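Local coordinates for glycerol-3-phosphate dehydrogenase [NAD(+)] 1 (Saccharomyces cerevisiae, PDB 4FGW), which catalyses the NAD-dependent interconversion of dihydroxyacetone phosphate and glycerol 3-phosphate, a step in the production of glycerol that protects yeast from osmotic stress, at residues A[51-56]-A[220-225]; A[177-182]-A[194-199]; A[213-218]-A[231-236]. All blocks are in the same frame, centred on the assembly; numbering follows the deposited sequence.

Contact 1: residues A[51-56]-A[220-225]; sequences KVVAEN and ALFHRP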
loop_
_atom_site.group_PDB
_atom_site.type_symbol
_atom_site.label_atom_id
_atom_site.label_comp_id
_atom_site.label_asym_id
_atom_site.label_seq_id
_atom_site.Cartn_x
_atom_site.Cartn_y
_atom_site.Cartn_z
ATOM N N LYS A 51 10.695 -24.435 12.196
ATOM C CA LYS A 51 12.081 -24.344 11.723
ATOM C C LYS A 51 12.678 -23.008 12.202
ATOM O O LYS A 51 13.811 -22.986 12.691
ATOM C CB LYS A 51 12.129 -24.454 10.185
ATOM C CG LYS A 51 13.521 -24.322 9.566
ATOM C CD LYS A 51 13.448 -24.268 8.048
ATOM C CE LYS A 51 14.792 -24.067 7.394
ATOM N NZ LYS A 51 15.216 -22.645 7.399
ATOM N N VAL A 52 11.894 -21.911 12.074
ATOM C CA VAL A 52 12.218 -20.542 12.496
ATOM C C VAL A 52 12.485 -20.523 14.023
ATOM O O VAL A 52 13.508 -19.989 14.471
ATOM C CB VAL A 52 11.071 -19.577 12.071
ATOM C CG1 VAL A 52 11.123 -18.243 12.815
ATOM C CG2 VAL A 52 11.067 -19.356 10.560
ATOM N N VAL A 53 11.572 -21.145 14.798
ATOM C CA VAL A 53 11.624 -21.258 16.256
ATOM C C VAL A 53 12.817 -22.126 16.719
ATOM O O VAL A 53 13.541 -21.703 17.624
ATOM C CB VAL A 53 10.245 -21.691 16.822
ATOM C CG1 VAL A 53 10.349 -22.242 18.238
ATOM C CG2 VAL A 53 9.249 -20.533 16.771
ATOM N N ALA A 54 13.059 -23.290 16.066
ATOM C CA ALA A 54 14.187 -24.181 16.393
ATOM C C ALA A 54 15.552 -23.523 16.161
ATOM O O ALA A 54 16.491 -23.775 16.924
ATOM C CB ALA A 54 14.088 -25.490 15.622
ATOM N N GLU A 55 15.650 -22.676 15.121
ATOM C CA GLU A 55 16.854 -21.917 14.774
ATOM C C GLU A 55 17.179 -20.908 15.880
ATOM O O GLU A 55 18.345 -20.763 16.257
ATOM C CB GLU A 55 16.654 -21.178 13.439
ATOM C CG GLU A 55 16.899 -22.039 12.210
ATOM C CD GLU A 55 16.397 -21.465 10.898
ATOM O OE1 GLU A 55 16.188 -20.233 10.819
ATOM O OE2 GLU A 55 16.218 -22.251 9.941
ATOM N N ASN A 56 16.139 -20.228 16.405
ATOM C CA ASN A 56 16.265 -19.233 17.466
ATOM C C ASN A 56 16.516 -19.828 18.846
ATOM O O ASN A 56 17.226 -19.207 19.638
ATOM C CB ASN A 56 15.085 -18.268 17.462
ATOM C CG ASN A 56 15.124 -17.284 16.323
ATOM O OD1 ASN A 56 16.175 -16.752 15.952
ATOM N ND2 ASN A 56 13.968 -16.988 15.765
ATOM N N ALA A 220 12.932 -12.280 19.924
ATOM C CA ALA A 220 14.014 -13.258 19.887
ATOM C C ALA A 220 13.544 -14.618 19.356
ATOM O O ALA A 220 14.315 -15.297 18.681
ATOM C CB ALA A 220 14.625 -13.415 21.274
ATOM N N LEU A 221 12.283 -15.002 19.647
ATOM C CA LEU A 221 11.698 -16.280 19.236
ATOM C C LEU A 221 11.435 -16.391 17.735
ATOM O O LEU A 221 11.662 -17.454 17.155
ATOM C CB LEU A 221 10.403 -16.569 20.036
ATOM C CG LEU A 221 9.710 -17.927 19.837
ATOM C CD1 LEU A 221 10.603 -19.080 20.264
ATOM C CD2 LEU A 221 8.408 -17.977 20.595
ATOM N N PHE A 222 10.950 -15.313 17.111
ATOM C CA PHE A 222 10.582 -15.342 15.700
ATOM C C PHE A 222 11.515 -14.638 14.722
ATOM O O PHE A 222 11.559 -15.039 13.554
ATOM C CB PHE A 222 9.124 -14.888 15.518
ATOM C CG PHE A 222 8.103 -15.706 16.277
ATOM C CD1 PHE A 222 7.739 -16.977 15.839
ATOM C CD2 PHE A 222 7.493 -15.199 17.421
ATOM C CE1 PHE A 222 6.782 -17.721 16.528
ATOM C CE2 PHE A 222 6.537 -15.949 18.113
ATOM C CZ PHE A 222 6.194 -17.205 17.664
ATOM N N HIS A 223 12.234 -13.582 15.164
ATOM C CA HIS A 223 13.117 -12.818 14.273
ATOM C C HIS A 223 14.279 -13.625 13.706
ATOM O O HIS A 223 14.991 -14.314 14.444
ATOM C CB HIS A 223 13.606 -11.511 14.916
ATOM C CG HIS A 223 14.278 -10.585 13.946
ATOM N ND1 HIS A 223 13.568 -9.623 13.258
ATOM C CD2 HIS A 223 15.573 -10.535 13.553
ATOM C CE1 HIS A 223 14.450 -9.013 12.482
ATOM N NE2 HIS A 223 15.665 -9.533 12.620
ATOM N N ARG A 224 14.456 -13.529 12.381
ATOM C CA ARG A 224 15.536 -14.173 11.625
ATOM C C ARG A 224 16.075 -13.134 10.628
ATOM O O ARG A 224 15.323 -12.222 10.283
ATOM C CB ARG A 224 15.019 -15.419 10.854
ATOM C CG ARG A 224 14.403 -16.545 11.696
ATOM C CD ARG A 224 15.352 -17.193 12.703
ATOM N NE ARG A 224 16.478 -17.887 12.074
ATOM C CZ ARG A 224 17.757 -17.631 12.324
ATOM N NH1 ARG A 224 18.096 -16.691 13.199
ATOM N NH2 ARG A 224 18.709 -18.312 11.703
ATOM N N PRO A 225 17.325 -13.247 10.115
ATOM C CA PRO A 225 17.797 -12.260 9.119
ATOM C C PRO A 225 16.948 -12.238 7.835
ATOM O O PRO A 225 16.784 -11.181 7.219
ATOM C CB PRO A 225 19.246 -12.688 8.848
ATOM C CG PRO A 225 19.639 -13.517 10.051
ATOM C CD PRO A 225 18.377 -14.242 10.417
#

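Contact 2: residues A[177-182]-A[194-199]; sequences GALSGA and SETTVA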
loop_
_atom_site.group_PDB
_atom_site.type_symbol
_atom_site.label_atom_id
_atom_site.label_comp_id
_atom_site.label_asym_id
_atom_site.label_seq_id
_atom_site.Cartn_x
_atom_site.Cartn_y
_atom_site.Cartn_z
ATOM N N GLY A 177 -1.620 -14.486 21.715
ATOM C CA GLY A 177 -1.382 -13.448 20.725
ATOM C C GLY A 177 -1.482 -13.988 19.313
ATOM O O GLY A 177 -1.935 -15.118 19.109
ATOM N N ALA A 178 -1.059 -13.193 18.322
ATOM C CA ALA A 178 -1.118 -13.615 16.921
ATOM C C ALA A 178 0.147 -13.297 16.129
ATOM O O ALA A 178 0.905 -12.414 16.515
ATOM C CB ALA A 178 -2.342 -13.023 16.237
ATOM N N LEU A 179 0.396 -14.072 15.059
ATOM C CA LEU A 179 1.501 -13.905 14.117
ATOM C C LEU A 179 0.871 -13.849 12.720
ATOM O O LEU A 179 0.190 -14.794 12.317
ATOM C CB LEU A 179 2.522 -15.064 14.219
ATOM C CG LEU A 179 3.801 -14.957 13.363
ATOM C CD1 LEU A 179 4.970 -15.590 14.049
ATOM C CD2 LEU A 179 3.612 -15.590 11.971
ATOM N N SER A 180 1.071 -12.719 12.006
ATOM C CA SER A 180 0.539 -12.494 10.651
ATOM C C SER A 180 1.362 -11.445 9.900
ATOM O O SER A 180 1.799 -10.468 10.485
ATOM C CB SER A 180 -0.928 -12.072 10.719
ATOM O OG SER A 180 -1.596 -12.205 9.476
ATOM N N GLY A 181 1.568 -11.660 8.612
ATOM C CA GLY A 181 2.312 -10.730 7.768
ATOM C C GLY A 181 2.241 -11.092 6.304
ATOM O O GLY A 181 1.605 -12.081 5.945
ATOM N N ALA A 182 2.866 -10.273 5.437
ATOM C CA ALA A 182 2.938 -10.539 3.999
ATOM C C ALA A 182 4.013 -11.637 3.793
ATOM O O ALA A 182 5.207 -11.366 3.618
ATOM C CB ALA A 182 3.300 -9.265 3.252
ATOM N N SER A 194 11.272 -11.853 3.779
ATOM C CA SER A 194 9.929 -11.332 3.997
ATOM C C SER A 194 9.835 -10.855 5.450
ATOM O O SER A 194 10.823 -10.921 6.193
ATOM C CB SER A 194 8.851 -12.374 3.679
ATOM O OG SER A 194 8.922 -13.519 4.515
ATOM N N GLU A 195 8.657 -10.340 5.842
ATOM C CA GLU A 195 8.423 -9.841 7.186
ATOM C C GLU A 195 7.170 -10.457 7.782
ATOM O O GLU A 195 6.339 -11.034 7.065
ATOM C CB GLU A 195 8.244 -8.312 7.171
ATOM C CG GLU A 195 9.419 -7.503 6.646
ATOM C CD GLU A 195 9.188 -6.005 6.700
ATOM O OE1 GLU A 195 10.088 -5.283 7.182
ATOM O OE2 GLU A 195 8.096 -5.555 6.291
ATOM N N THR A 196 7.018 -10.279 9.105
ATOM C CA THR A 196 5.823 -10.640 9.852
ATOM C C THR A 196 5.645 -9.725 11.050
ATOM O O THR A 196 6.619 -9.173 11.576
ATOM C CB THR A 196 5.743 -12.146 10.212
ATOM O OG1 THR A 196 4.368 -12.501 10.308
ATOM C CG2 THR A 196 6.441 -12.496 11.536
ATOM N N THR A 197 4.384 -9.599 11.486
ATOM C CA THR A 197 4.021 -8.892 12.701
ATOM C C THR A 197 3.651 -9.982 13.707
ATOM O O THR A 197 3.020 -10.982 13.342
ATOM C CB THR A 197 2.815 -7.964 12.503
ATOM O OG1 THR A 197 2.841 -7.353 11.217
ATOM C CG2 THR A 197 2.717 -6.914 13.591
ATOM N N VAL A 198 4.090 -9.791 14.958
ATOM C CA VAL A 198 3.736 -10.617 16.098
ATOM C C VAL A 198 3.038 -9.657 17.063
ATOM O O VAL A 198 3.611 -8.630 17.434
ATOM C CB VAL A 198 4.925 -11.371 16.760
ATOM C CG1 VAL A 198 4.447 -12.184 17.967
ATOM C CG2 VAL A 198 5.624 -12.284 15.760
ATOM N N ALA A 199 1.783 -9.964 17.425
ATOM C CA ALA A 199 1.010 -9.146 18.359
ATOM C C ALA A 199 0.689 -9.925 19.612
ATOM O O ALA A 199 0.304 -11.089 19.531
ATOM C CB ALA A 199 -0.255 -8.638 17.706
HETATM O O HOH W 1 6.862 -9.339 3.666
#

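Contact 3: residues A[213-218]-A[231-236]; sequences VDHKVL and VIEDVA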
loop_
_atom_site.group_PDB
_atom_site.type_symbol
_atom_site.label_atom_id
_atom_site.label_comp_id
_atom_site.label_asym_id
_atom_site.label_seq_id
_atom_site.Cartn_x
_atom_site.Cartn_y
_atom_site.Cartn_z
ATOM N N VAL A 213 6.862 -14.460 29.242
ATOM C CA VAL A 213 7.057 -13.917 27.906
ATOM C C VAL A 213 6.594 -12.464 27.777
ATOM O O VAL A 213 5.508 -12.101 28.236
ATOM C CB VAL A 213 6.669 -14.857 26.708
ATOM C CG1 VAL A 213 6.061 -16.178 27.173
ATOM C CG2 VAL A 213 5.783 -14.168 25.665
ATOM N N ASP A 214 7.467 -11.640 27.193
ATOM C CA ASP A 214 7.250 -10.234 26.890
ATOM C C ASP A 214 7.571 -10.051 25.400
ATOM O O ASP A 214 7.802 -11.045 24.704
ATOM C CB ASP A 214 8.115 -9.320 27.799
ATOM C CG ASP A 214 9.597 -9.656 27.924
ATOM O OD1 ASP A 214 10.145 -10.303 27.001
ATOM O OD2 ASP A 214 10.220 -9.233 28.925
ATOM N N HIS A 215 7.591 -8.805 24.910
ATOM C CA HIS A 215 7.875 -8.520 23.505
ATOM C C HIS A 215 9.308 -8.824 23.092
ATOM O O HIS A 215 9.540 -9.142 21.929
ATOM C CB HIS A 215 7.457 -7.093 23.142
ATOM C CG HIS A 215 5.973 -6.888 23.163
ATOM N ND1 HIS A 215 5.422 -5.639 22.972
ATOM C CD2 HIS A 215 4.973 -7.784 23.343
ATOM C CE1 HIS A 215 4.113 -5.810 23.054
ATOM N NE2 HIS A 215 3.798 -7.085 23.276
ATOM N N LYS A 216 10.255 -8.770 24.045
ATOM C CA LYS A 216 11.670 -9.080 23.821
ATOM C C LYS A 216 11.846 -10.575 23.525
ATOM O O LYS A 216 12.579 -10.932 22.601
ATOM C CB LYS A 216 12.529 -8.657 25.029
ATOM C CG LYS A 216 12.734 -7.145 25.150
ATOM C CD LYS A 216 14.194 -6.767 25.418
ATOM C CE LYS A 216 14.564 -6.716 26.885
ATOM N NZ LYS A 216 15.967 -6.262 27.083
ATOM N N VAL A 217 11.153 -11.440 24.307
ATOM C CA VAL A 217 11.165 -12.900 24.167
ATOM C C VAL A 217 10.562 -13.287 22.798
ATOM O O VAL A 217 11.153 -14.097 22.079
ATOM C CB VAL A 217 10.475 -13.593 25.378
ATOM C CG1 VAL A 217 10.142 -15.052 25.090
ATOM C CG2 VAL A 217 11.334 -13.482 26.637
ATOM N N LEU A 218 9.426 -12.654 22.428
ATOM C CA LEU A 218 8.730 -12.875 21.154
ATOM C C LEU A 218 9.538 -12.406 19.950
ATOM O O LEU A 218 9.475 -13.049 18.902
ATOM C CB LEU A 218 7.326 -12.247 21.148
ATOM C CG LEU A 218 6.313 -12.869 22.118
ATOM C CD1 LEU A 218 5.088 -12.023 22.213
ATOM C CD2 LEU A 218 5.947 -14.300 21.727
ATOM N N VAL A 231 7.186 -6.667 16.793
ATOM C CA VAL A 231 6.332 -7.080 17.907
ATOM C C VAL A 231 5.513 -5.903 18.434
ATOM O O VAL A 231 6.072 -4.869 18.804
ATOM C CB VAL A 231 7.077 -7.831 19.046
ATOM C CG1 VAL A 231 6.088 -8.573 19.945
ATOM C CG2 VAL A 231 8.112 -8.798 18.487
ATOM N N ILE A 232 4.184 -6.069 18.454
ATOM C CA ILE A 232 3.226 -5.056 18.917
ATOM C C ILE A 232 2.226 -5.667 19.911
ATOM O O ILE A 232 2.338 -6.849 20.246
ATOM C CB ILE A 232 2.526 -4.331 17.719
ATOM C CG1 ILE A 232 1.704 -5.310 16.843
ATOM C CG2 ILE A 232 3.534 -3.515 16.891
ATOM C CD1 ILE A 232 0.580 -4.688 16.048
ATOM N N GLU A 233 1.253 -4.868 20.367
ATOM C CA GLU A 233 0.203 -5.289 21.299
ATOM C C GLU A 233 -1.098 -5.647 20.579
ATOM O O GLU A 233 -1.757 -6.611 20.957
ATOM C CB GLU A 233 -0.078 -4.180 22.328
ATOM C CG GLU A 233 0.950 -4.090 23.438
ATOM C CD GLU A 233 0.346 -3.809 24.799
ATOM O OE1 GLU A 233 0.303 -2.620 25.189
ATOM O OE2 GLU A 233 -0.101 -4.771 25.467
ATOM N N ASP A 234 -1.471 -4.851 19.557
ATOM C CA ASP A 234 -2.720 -4.956 18.809
ATOM C C ASP A 234 -2.980 -6.294 18.097
ATOM O O ASP A 234 -2.758 -6.424 16.888
ATOM C CB ASP A 234 -2.909 -3.717 17.908
ATOM C CG ASP A 234 -4.290 -3.525 17.303
ATOM O OD1 ASP A 234 -5.221 -4.268 17.686
ATOM O OD2 ASP A 234 -4.439 -2.631 16.445
ATOM N N VAL A 235 -3.491 -7.282 18.870
ATOM C CA VAL A 235 -3.867 -8.624 18.409
ATOM C C VAL A 235 -5.075 -8.528 17.458
ATOM O O VAL A 235 -5.117 -9.240 16.456
ATOM C CB VAL A 235 -4.098 -9.622 19.594
ATOM C CG1 VAL A 235 -4.654 -10.960 19.117
ATOM C CG2 VAL A 235 -2.818 -9.839 20.396
ATOM N N ALA A 236 -6.040 -7.644 17.762
ATOM C CA ALA A 236 -7.237 -7.450 16.940
ATOM C C ALA A 236 -6.912 -6.923 15.520
ATOM O O ALA A 236 -7.370 -7.521 14.543
ATOM C CB ALA A 236 -8.209 -6.524 17.648
#

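Contact 1: residues A[51-56]-A[220-225]
Leu221 and Phe222, on the last turn of helix 215-222, meet Val53 on helix 44-59, whose first turn takes in the end of the Rossmann-type glycine motif Gly41-Gly43-Gly46, which binds NAD by similarity. Leu221 comes first: its CD1 packs against Val53 CG1 at 3.8 Å, while its carbonyl O accepts a hydrogen bond of 2.7 Å from Asn56 ND2, the donor standing well above the carbonyl plane. Phe222 lies alongside Val53, with CE1 3.7 Å from Val53 CG2, and its own carbonyl rests on Val52 CG1. Branched and aromatic side chains suit this buried side, where Val37 of strand 35-40 also packs on Val53 and Leu221. At His223 the chain leaves the helix, and its carbonyl O takes a second bond from Asn56 ND2, at 3.2 Å. One amide nitrogen thus grips two carbonyls around the helix end, a task for asparagine's short side chain and two N-H groups. The His223 ring turns to Glu384 of the second subunit. Arg224, a long, flexible cation, folds back to meet the acid Glu55, bent at chi2 (-62°) and chi3 (-64°). The two side chains cross at about a right angle, Glu55 CB over one guanidinium face, in a salt-bridge network with Lys51; Glu55 OE1 also bonds Tyr226. Arg224 NE reaches Glu55 OE1 at 2.7 Å, nearly in the guanidinium plane and on the oxygen's anti lone pair.

Contact 2: residues A[177-182]-A[194-199]
Leu179 and Val198 face each other as a non-hydrogen-bonded pair of the antiparallel strands 175-180 and 194-199, inside the large sheet of the NAD-binding domain. From CB of Leu179 the chain runs to CG anti to the backbone N (chi1 -175°), which sets CG beside the carbonyl carbon, 4.0 Å from both Val198 CG2 and Thr196 OG1. Beyond it the branches divide the work: CD1 packs on Val198 CG2 at 3.8 Å, and CD2 comes to 3.6 Å from Thr196 OG1. A leucine suits this place because its two methyls can reach two residues spaced along one strand. On the other face of the sheet Ala178, Ser180, Thr197 and Ala199 are all small or short, and helix 235-257 lies close there, with Ile238 touching both alanines and Ser180.

The backbones are joined by two reciprocal pairs of bonds, Ala178 with Ala199 and Ser180 with Thr197. In the first, Ala199 N meets Ala178 O at 2.8 Å, nearly along the C=O axis; in the second, Thr197 N approaches Ser180 O from above the carbonyl plane. Beyond Gly181 the chains separate, and one water bridges them, donating to Ala182 O at 2.6 Å and accepting from Glu195 N at 3.0 Å. The Glu195 carboxylate turns to Arg270 of the second subunit. Paired N-H and C=O groups thus satisfy each other within the buried sheet, while at its open end the water does so for Ala182 O and Glu195 N, close to Gly181 O, which accepts from Lys152, a substrate-binding residue by similarity.

Contact 3: residues A[213-218]-A[231-236]
In His215 the first torsion sets CG anti to the carbonyl carbon (chi1 -68°), and in Val231 CG1 stands anti to the backbone N (chi1 -163°); these torsions put His215 CG and Val231 CG1 3.6 Å apart, between helix 215-222 and strand 227-232. Val231 CG1 lies over one face of the ring, 4.0 Å from its centroid and 29° off the normal, a CH-pi contact. The same methyl also reaches Leu218 CB, one helical turn on, at 4.1 Å; the valine's other branch, CG2, lies 3.7 Å from His215 O. Glu233 CG approaches the ring at its edge, 3.6 Å from His215 CE1. Histidine suits this partly exposed place because it offers valine a flat face while its NE2 forms a hydrogen bond with the carbonyl O of Tyr200. With an alanine here the ring is gone, which would probably open a gap over Val231 CG1 and leave the Tyr200 carbonyl without its imidazole partner. Asp214 is the N-cap just before the helix, and its OD1 accepts from Val217 N at 3.1 Å. Away from the annotated sites, this is the packing of a helix on the strand that follows it, within the beta-alpha-beta unit of strand 194-199, helix 215-222 and strand 227-232.

How the contacts relate
All three contacts belong to the mixed sheet of the NAD-binding domain and its covering helices. Along the chain, contact 2 is nested within the long loop closed by contact 1, and contact 3 follows contact 2 while crossing contact 1. Contacts 1 and 3 lie about 15 Å apart between centres and use the two ends of helix 215-222. Contacts 2 and 3, with centres about 10 Å apart, share the sheet through neighbouring strands 194-199 and 227-232, Val198 O and Ile232 N being probably hydrogen-bonded. The centres of contacts 1 and 2 are about 13 Å apart, yet Phe222 packs on Leu179 and Val198. Helix 215-222 thereby ties helix 44-59, whose start probably binds NAD, to strands 175-180, 194-199 and 227-232; contacts 1 and 2 both touch the second subunit.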